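Local coordinates for protein sortase (Streptomyces avermitilis, PDB 5GO5) that is a class E housekeeping sortase, a cysteine transpeptidase that probably anchors proteins to the bacterial cell wall and works without calcium, at residues Pro57-Gly60 with Phe61-Lys65. Sequence-based numbering, arbitrary orientation.
Sequences PRLG and FTWNK
L59 lies against one face of the W63 indole, the two side chains running side by side in the same direction. The CH-pi geometry is clear: L59 CB stands 3.9 Å from the centroid of the five-membered ring, 14° off its normal, while L59 CD1 approaches W63 CE2 to 3.6 Å, over the ring near its rim. With W63 CG anti to the backbone N (chi1 -169°), the indole is turned alongside L59; K65 CG sits 3.4 Å from the plane on the opposite face, offset toward the rim.

Among the polar contacts, the type I beta turn G60-W63 is closed by W63 N donating to G60 O at 3.0 Å, from above the carbonyl plane. A water donates to both G60 O and W63 O, bridging the turn a second time. Beyond it, N64 ND2 reaches T62 O (2.8 Å), the acceptor lying in its amide plane. The G60 backbone conformation calls for glycine, since a CB would jam against L59 O. At the indole edge, W63 NE1 is hydrogen-bonded to P107 O.

Replacing W63 with alanine would probably lose the indole surface against which L59 CB and CD1 pack and leave P107 O without the NE1 donor.

The turn and the 3-10 segment 57-59 before it lie in the loop between strands 50-55 and 65-69 of the sortase fold, which pair antiparallel; W63 also touches M54 on the first and L80 on strand 80-82.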
ATOM      1  N   PRO A  57       5.537   2.433   9.814  1.00 14.24           N
ATOM      2  CA  PRO A  57       6.101   2.408  11.188  1.00 16.30           C
ATOM      3  C   PRO A  57       5.573   1.242  12.056  1.00 16.65           C
ATOM      4  O   PRO A  57       6.341   0.624  12.806  1.00 16.65           O
ATOM      5  CB  PRO A  57       5.705   3.772  11.694  1.00 15.67           C
ATOM      6  CG  PRO A  57       5.830   4.673  10.512  1.00 16.13           C
ATOM      7  CD  PRO A  57       5.308   3.816   9.362  1.00 14.88           C
ATOM      8  N   ARG A  58       4.304   0.871  11.921  1.00 16.04           N
ATOM      9  CA  ARG A  58       3.728  -0.240  12.674  1.00 16.95           C
ATOM     10  C   ARG A  58       4.441  -1.548  12.472  1.00 18.74           C
ATOM     11  O   ARG A  58       4.511  -2.376  13.384  1.00 19.82           O
ATOM     12  CB  ARG A  58       2.241  -0.440  12.367  1.00 17.61           C
ATOM     13  CG  ARG A  58       1.530  -1.591  13.062  1.00 18.55           C
ATOM     14  CD  ARG A  58       1.428  -1.389  14.579  1.00 20.67           C
ATOM     15  NE  ARG A  58       0.570  -0.270  14.880  1.00 21.70           N
ATOM     16  CZ  ARG A  58       0.393   0.247  16.094  1.00 26.58           C
ATOM     17  NH1 ARG A  58       1.049  -0.267  17.148  1.00 26.77           N
ATOM     18  NH2 ARG A  58      -0.403   1.307  16.244  1.00 24.94           N
ATOM     19  N   LEU A  59       4.973  -1.767  11.270  1.00 16.69           N
ATOM     20  CA  LEU A  59       5.662  -2.971  10.953  1.00 17.27           C
ATOM     21  C   LEU A  59       7.172  -2.927  11.323  1.00 17.91           C
ATOM     22  O   LEU A  59       7.869  -3.919  11.097  1.00 19.72           O
ATOM     23  CB  LEU A  59       5.516  -3.274   9.474  1.00 18.00           C
ATOM     24  CG  LEU A  59       4.070  -3.375   8.932  1.00 17.55           C
ATOM     25  CD1 LEU A  59       4.090  -3.777   7.453  1.00 17.77           C
ATOM     26  CD2 LEU A  59       3.227  -4.337   9.752  1.00 19.95           C
ATOM     27  N   GLY A  60       7.636  -1.817  11.862  1.00 17.77           N
ATOM     28  CA  GLY A  60       9.015  -1.679  12.371  1.00 18.74           C
ATOM     29  C   GLY A  60       9.695  -0.452  11.807  1.00 19.87           C
ATOM     30  O   GLY A  60       9.527  -0.109  10.631  1.00 16.07           O
ATOM     31  N   PHE A  61      10.554   0.209  12.597  1.00 18.33           N
ATOM     32  CA  PHE A  61      11.311   1.363  12.113  1.00 18.80           C
ATOM     33  C   PHE A  61      12.148   1.037  10.895  1.00 18.01           C
ATOM     34  O   PHE A  61      12.346   1.880  10.036  1.00 17.75           O
ATOM     35  CB  PHE A  61      12.266   1.926  13.231  1.00 20.55           C
ATOM     36  CG  PHE A  61      13.052   3.135  12.815  1.00 23.05           C
ATOM     37  CD1 PHE A  61      12.438   4.377  12.690  1.00 23.24           C
ATOM     38  CD2 PHE A  61      14.387   3.028  12.473  1.00 22.55           C
ATOM     39  CE1 PHE A  61      13.157   5.495  12.312  1.00 24.43           C
ATOM     40  CE2 PHE A  61      15.110   4.134  12.055  1.00 23.06           C
ATOM     41  CZ  PHE A  61      14.502   5.375  11.973  1.00 25.77           C
ATOM     42  N   THR A  62      12.729  -0.152  10.854  1.00 17.39           N
ATOM     43  CA  THR A  62      13.606  -0.486   9.734  1.00 17.79           C
ATOM     44  C   THR A  62      12.846  -1.174   8.590  1.00 17.46           C
ATOM     45  O   THR A  62      13.465  -1.659   7.624  1.00 19.28           O
ATOM     46  CB  THR A  62      14.802  -1.350  10.154  1.00 18.88           C
ATOM     47  OG1 THR A  62      14.350  -2.616  10.611  1.00 19.59           O
ATOM     48  CG2 THR A  62      15.605  -0.637  11.234  1.00 19.63           C
ATOM     49  N   TRP A  63      11.529  -1.283   8.700  1.00 14.84           N
ATOM     50  CA  TRP A  63      10.779  -1.925   7.595  1.00 14.26           C
ATOM     51  C   TRP A  63      10.772  -0.954   6.411  1.00 13.90           C
ATOM     52  O   TRP A  63      10.369   0.205   6.530  1.00 13.33           O
ATOM     53  CB  TRP A  63       9.384  -2.261   8.043  1.00 13.71           C
ATOM     54  CG  TRP A  63       8.590  -3.149   7.125  1.00 13.63           C
ATOM     55  CD1 TRP A  63       8.342  -4.467   7.285  1.00 14.15           C
ATOM     56  CD2 TRP A  63       7.768  -2.702   6.011  1.00 12.94           C
ATOM     57  NE1 TRP A  63       7.446  -4.901   6.305  1.00 14.95           N
ATOM     58  CE2 TRP A  63       7.096  -3.836   5.514  1.00 14.02           C
ATOM     59  CE3 TRP A  63       7.576  -1.468   5.383  1.00 13.35           C
ATOM     60  CZ2 TRP A  63       6.190  -3.767   4.430  1.00 14.13           C
ATOM     61  CZ3 TRP A  63       6.693  -1.395   4.294  1.00 13.21           C
ATOM     62  CH2 TRP A  63       5.997  -2.540   3.853  1.00 13.08           C
ATOM     63  N   ASN A  64      11.261  -1.440   5.263  1.00 13.83           N
ATOM     64  CA  ASN A  64      11.376  -0.607   4.071  1.00 14.13           C
ATOM     65  C   ASN A  64      11.333  -1.554   2.859  1.00 14.70           C
ATOM     66  O   ASN A  64      12.121  -2.486   2.780  1.00 14.34           O
ATOM     67  CB  ASN A  64      12.642   0.272   4.085  1.00 15.50           C
ATOM     68  CG  ASN A  64      13.947  -0.527   3.948  1.00 14.99           C
ATOM     69  OD1 ASN A  64      14.553  -0.529   2.892  1.00 15.73           O
ATOM     70  ND2 ASN A  64      14.325  -1.238   4.982  1.00 15.65           N
ATOM     71  N   LYS A  65      10.408  -1.323   1.939  1.00 12.88           N
ATOM     72  CA  LYS A  65      10.232  -2.230   0.808  1.00 13.42           C
ATOM     73  C   LYS A  65      10.101  -1.474  -0.469  1.00 12.74           C
ATOM     74  O   LYS A  65       9.404  -0.420  -0.537  1.00 12.52           O
ATOM     75  CB  LYS A  65       8.983  -3.095   0.967  1.00 14.05           C
ATOM     76  CG  LYS A  65       8.898  -3.886   2.271  1.00 15.45           C
ATOM     77  CD  LYS A  65       9.967  -4.940   2.409  1.00 16.29           C
ATOM     78  CE  LYS A  65       9.977  -5.431   3.825  1.00 19.11           C
ATOM     79  NZ  LYS A  65      10.986  -6.531   3.947  1.00 22.09           N
TER
HETATM   80  O   HOH W   1       8.826   1.381   8.390  1.00 14.60           O